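Local coordinates for protein DNA-(apurinic or apyrimidinic site) lyase (Xenopus laevis, PDB 6WCD) that cuts the DNA backbone next to abasic sites as a weak endonuclease and trims DNA 3' ends as an exonuclease during repair of oxidative and alkylation damage, at residues 236-247 with 279-290. Residues are numbered along the deposited sequence; the frame is centred on the assembly and turned at random.
Sequences SGLFYDSFRYFH and RELVESEFLDSV
Phe246 lies flat on the backbone of strand 286-290. Asp288 CA sits 3.8 Å from its ring centroid, over one face, and Tyr245 CD1 covers the opposite face. Phe246 CZ meets Phe286 CB at 3.7 Å. Deeper in, Ser242 OG and Ser289 OG are 2.7 Å apart, and Ser242 CB rests against the Phe286 ring. This is the tight part, where helix 242-246 meets the edge strand of the six-stranded sheet in the DNase I-like catalytic domain. A chi1 of 174° turns Val282 CG1 away from its own N and over one face of the Tyr245 ring.

The other end is more polar. It opens to solvent at Glu283, Leu238 and poorly ordered Ser236, with Tyr240 buried inside. In one of its two conformers, Arg279 grips Gly237 O side-on with NE and NH2, in its guanidinium plane, and its CG lies 3.8 Å from the Tyr240 ring centroid, over the face. Tyr240 OH donates to Glu283 OE2 at 3.2 Å, on the anti side, 32° out of the carboxylate plane. Exchanging Tyr240 for alanine would probably uncover the Arg279 chain and leave Glu283 without this donor.

His247 NE2 donates to the syn lone pair of Asp288 OD1 at 2.8 Å. The carboxylate would probably favour a protonated His247, and any such charge would strengthen the bond.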
# COMPACT_ATOMS: atom_id res chain seq x y z
N SER A 236 3.30 -21.50 5.22
CA SER A 236 3.60 -21.32 6.63
C SER A 236 3.24 -19.89 7.06
O SER A 236 2.97 -19.61 8.20
CB SER A 236 5.08 -21.58 6.88
OG SER A 236 5.52 -21.00 8.08
N GLY A 237 3.31 -18.91 6.13
CA GLY A 237 3.02 -17.51 6.33
C GLY A 237 1.59 -17.27 6.78
O GLY A 237 0.67 -18.07 6.58
N LEU A 238 1.40 -16.09 7.36
CA LEU A 238 0.16 -15.69 7.98
C LEU A 238 -0.73 -14.88 7.04
O LEU A 238 -1.88 -14.59 7.39
CB LEU A 238 0.45 -14.85 9.21
CG LEU A 238 1.28 -15.60 10.27
CD1 LEU A 238 1.69 -14.62 11.34
CD2 LEU A 238 0.47 -16.74 10.84
N PHE A 239 -0.23 -14.53 5.87
CA PHE A 239 -0.92 -13.67 4.89
C PHE A 239 -1.16 -14.42 3.60
O PHE A 239 -0.35 -15.25 3.19
CB PHE A 239 -0.09 -12.41 4.66
CG PHE A 239 -0.11 -11.46 5.81
CD1 PHE A 239 0.77 -11.59 6.89
CD2 PHE A 239 -1.08 -10.51 5.89
CE1 PHE A 239 0.65 -10.71 8.01
CE2 PHE A 239 -1.18 -9.64 6.97
CZ PHE A 239 -0.34 -9.78 8.05
N TYR A 240 -2.29 -14.15 2.95
CA TYR A 240 -2.57 -14.68 1.63
C TYR A 240 -2.51 -13.55 0.59
O TYR A 240 -2.99 -12.44 0.83
CB TYR A 240 -3.97 -15.29 1.55
CG TYR A 240 -4.21 -16.61 2.21
CD1 TYR A 240 -3.17 -17.45 2.55
CD2 TYR A 240 -5.52 -17.04 2.42
CE1 TYR A 240 -3.40 -18.66 3.13
CE2 TYR A 240 -5.77 -18.27 2.99
CZ TYR A 240 -4.71 -19.08 3.34
OH TYR A 240 -4.94 -20.30 3.92
N ASP A 241 -2.00 -13.91 -0.58
CA ASP A 241 -2.09 -13.12 -1.81
C ASP A 241 -3.52 -13.22 -2.34
O ASP A 241 -3.92 -14.26 -2.89
CB ASP A 241 -1.08 -13.68 -2.79
CG ASP A 241 -1.00 -12.95 -4.12
OD1 ASP A 241 -1.87 -12.13 -4.46
OD2 ASP A 241 -0.05 -13.26 -4.88
N SER A 242 -4.32 -12.19 -2.12
CA SER A 242 -5.76 -12.37 -2.35
C SER A 242 -6.06 -12.60 -3.81
O SER A 242 -7.00 -13.32 -4.14
CB SER A 242 -6.53 -11.15 -1.81
OG SER A 242 -6.27 -9.92 -2.50
N PHE A 243 -5.34 -11.94 -4.72
CA PHE A 243 -5.60 -12.19 -6.12
C PHE A 243 -5.50 -13.68 -6.43
O PHE A 243 -6.34 -14.22 -7.15
CB PHE A 243 -4.62 -11.43 -7.01
CG PHE A 243 -4.81 -11.68 -8.50
CD1 PHE A 243 -5.93 -11.24 -9.17
CD2 PHE A 243 -3.86 -12.36 -9.22
CE1 PHE A 243 -6.14 -11.55 -10.50
CE2 PHE A 243 -4.02 -12.64 -10.53
CZ PHE A 243 -5.15 -12.24 -11.19
N ARG A 244 -4.48 -14.37 -5.90
CA ARG A 244 -4.31 -15.77 -6.23
C ARG A 244 -5.22 -16.68 -5.43
O ARG A 244 -5.46 -17.82 -5.84
CB ARG A 244 -2.84 -16.17 -6.00
CG ARG A 244 -1.94 -15.59 -7.04
CD ARG A 244 -2.24 -16.07 -8.45
NE ARG A 244 -1.32 -15.43 -9.40
CZ ARG A 244 -1.51 -15.39 -10.71
NH1 ARG A 244 -2.62 -15.85 -11.26
NH2 ARG A 244 -0.61 -14.79 -11.47
N TYR A 245 -5.78 -16.21 -4.32
CA TYR A 245 -6.80 -16.98 -3.64
C TYR A 245 -7.99 -17.17 -4.56
O TYR A 245 -8.61 -18.23 -4.58
CB TYR A 245 -7.21 -16.23 -2.36
CG TYR A 245 -8.17 -16.98 -1.47
CD1 TYR A 245 -9.54 -16.74 -1.53
CD2 TYR A 245 -7.72 -17.89 -0.53
CE1 TYR A 245 -10.43 -17.41 -0.71
CE2 TYR A 245 -8.60 -18.55 0.29
CZ TYR A 245 -9.94 -18.33 0.19
OH TYR A 245 -10.82 -19.00 1.01
N PHE A 246 -8.32 -16.14 -5.36
CA PHE A 246 -9.49 -16.22 -6.22
C PHE A 246 -9.17 -16.59 -7.66
O PHE A 246 -10.04 -17.10 -8.35
CB PHE A 246 -10.25 -14.88 -6.16
CG PHE A 246 -10.87 -14.60 -4.82
CD1 PHE A 246 -12.03 -15.25 -4.44
CD2 PHE A 246 -10.28 -13.73 -3.94
CE1 PHE A 246 -12.60 -15.01 -3.21
CE2 PHE A 246 -10.85 -13.51 -2.73
CZ PHE A 246 -11.99 -14.14 -2.37
N HIS A 247 -7.93 -16.35 -8.11
CA HIS A 247 -7.53 -16.56 -9.50
C HIS A 247 -6.19 -17.29 -9.56
O HIS A 247 -5.19 -16.74 -10.03
CB HIS A 247 -7.47 -15.21 -10.21
CG HIS A 247 -8.76 -14.48 -10.10
ND1 HIS A 247 -9.89 -14.90 -10.76
CD2 HIS A 247 -9.12 -13.44 -9.31
CE1 HIS A 247 -10.91 -14.12 -10.41
NE2 HIS A 247 -10.47 -13.23 -9.54
N ARG A 279 -4.99 -14.66 6.78
CA ARG A 279 -5.74 -15.82 6.28
C ARG A 279 -7.22 -15.70 6.60
O ARG A 279 -8.08 -15.87 5.71
CB ARG A 279 -5.17 -17.11 6.85
CG ARG A 279 -3.71 -17.37 6.43
CD ARG A 279 -3.40 -18.85 6.68
NE ARG A 279 -2.02 -19.23 6.40
CZ ARG A 279 -1.65 -20.42 5.93
NH1 ARG A 279 -2.55 -21.35 5.64
NH2 ARG A 279 -0.37 -20.69 5.72
N GLU A 280 -7.57 -15.43 7.87
CA GLU A 280 -8.97 -15.42 8.26
C GLU A 280 -9.77 -14.34 7.52
O GLU A 280 -10.94 -14.55 7.15
CB GLU A 280 -9.10 -15.24 9.77
CG GLU A 280 -10.50 -15.52 10.29
CD GLU A 280 -10.66 -15.23 11.77
OE1 GLU A 280 -11.74 -14.74 12.18
OE2 GLU A 280 -9.71 -15.50 12.53
N LEU A 281 -9.19 -13.17 7.33
CA LEU A 281 -9.85 -12.09 6.60
C LEU A 281 -10.15 -12.47 5.18
O LEU A 281 -11.26 -12.26 4.69
CB LEU A 281 -8.95 -10.85 6.63
CG LEU A 281 -9.52 -9.60 5.95
CD1 LEU A 281 -10.73 -9.04 6.73
CD2 LEU A 281 -8.39 -8.55 5.76
N VAL A 282 -9.17 -13.01 4.47
CA VAL A 282 -9.39 -13.37 3.07
C VAL A 282 -10.44 -14.48 2.96
O VAL A 282 -11.33 -14.41 2.12
CB VAL A 282 -8.05 -13.75 2.41
CG1 VAL A 282 -8.25 -14.26 0.97
CG2 VAL A 282 -7.14 -12.58 2.41
N GLU A 283 -10.34 -15.52 3.80
CA GLU A 283 -11.26 -16.66 3.73
C GLU A 283 -12.68 -16.26 4.10
O GLU A 283 -13.64 -16.80 3.53
CB GLU A 283 -10.79 -17.77 4.65
CG GLU A 283 -9.51 -18.45 4.21
CD GLU A 283 -8.96 -19.44 5.25
OE1 GLU A 283 -9.45 -19.45 6.41
OE2 GLU A 283 -8.03 -20.20 4.92
N SER A 284 -12.84 -15.39 5.09
CA SER A 284 -14.20 -15.12 5.59
C SER A 284 -14.80 -13.81 5.10
O SER A 284 -16.04 -13.71 5.11
CB SER A 284 -14.20 -15.09 7.11
OG SER A 284 -13.79 -16.34 7.61
N GLU A 285 -14.02 -12.82 4.71
CA GLU A 285 -14.59 -11.53 4.37
C GLU A 285 -14.38 -11.11 2.93
O GLU A 285 -15.07 -10.19 2.48
CB GLU A 285 -14.03 -10.44 5.28
CG GLU A 285 -14.24 -10.74 6.80
CD GLU A 285 -15.68 -10.77 7.29
OE1 GLU A 285 -16.52 -10.11 6.66
OE2 GLU A 285 -15.97 -11.47 8.31
N PHE A 286 -13.44 -11.69 2.20
CA PHE A 286 -13.25 -11.28 0.82
C PHE A 286 -14.24 -11.98 -0.10
O PHE A 286 -14.58 -13.15 0.07
CB PHE A 286 -11.82 -11.60 0.31
CG PHE A 286 -10.78 -10.56 0.62
CD1 PHE A 286 -10.57 -10.05 1.88
CD2 PHE A 286 -9.92 -10.13 -0.39
CE1 PHE A 286 -9.55 -9.12 2.12
CE2 PHE A 286 -8.91 -9.20 -0.15
CZ PHE A 286 -8.73 -8.71 1.10
N LEU A 287 -14.70 -11.23 -1.11
CA LEU A 287 -15.48 -11.76 -2.20
C LEU A 287 -14.66 -11.96 -3.48
O LEU A 287 -14.97 -12.89 -4.26
CB LEU A 287 -16.68 -10.83 -2.49
CG LEU A 287 -17.73 -10.83 -1.39
CD1 LEU A 287 -18.62 -9.61 -1.57
CD2 LEU A 287 -18.57 -12.07 -1.37
N ASP A 288 -13.74 -11.05 -3.76
CA ASP A 288 -12.92 -11.15 -4.97
C ASP A 288 -11.74 -10.22 -4.82
O ASP A 288 -11.71 -9.34 -3.96
CB ASP A 288 -13.75 -10.81 -6.20
CG ASP A 288 -13.17 -11.38 -7.52
OD1 ASP A 288 -12.11 -12.06 -7.55
OD2 ASP A 288 -13.87 -11.17 -8.56
N SER A 289 -10.74 -10.43 -5.67
CA SER A 289 -9.56 -9.58 -5.78
C SER A 289 -9.14 -9.66 -7.22
O SER A 289 -8.99 -10.77 -7.74
CB SER A 289 -8.47 -10.09 -4.85
OG SER A 289 -7.33 -9.27 -4.92
N VAL A 290 -8.99 -8.51 -7.88
CA VAL A 290 -8.85 -8.43 -9.32
C VAL A 290 -7.76 -7.42 -9.68
O VAL A 290 -7.28 -6.62 -8.86
CB VAL A 290 -10.17 -8.02 -10.02
CG1 VAL A 290 -11.33 -8.97 -9.62
CG2 VAL A 290 -10.53 -6.62 -9.68
O HOH W 1 -13.18 -18.59 1.33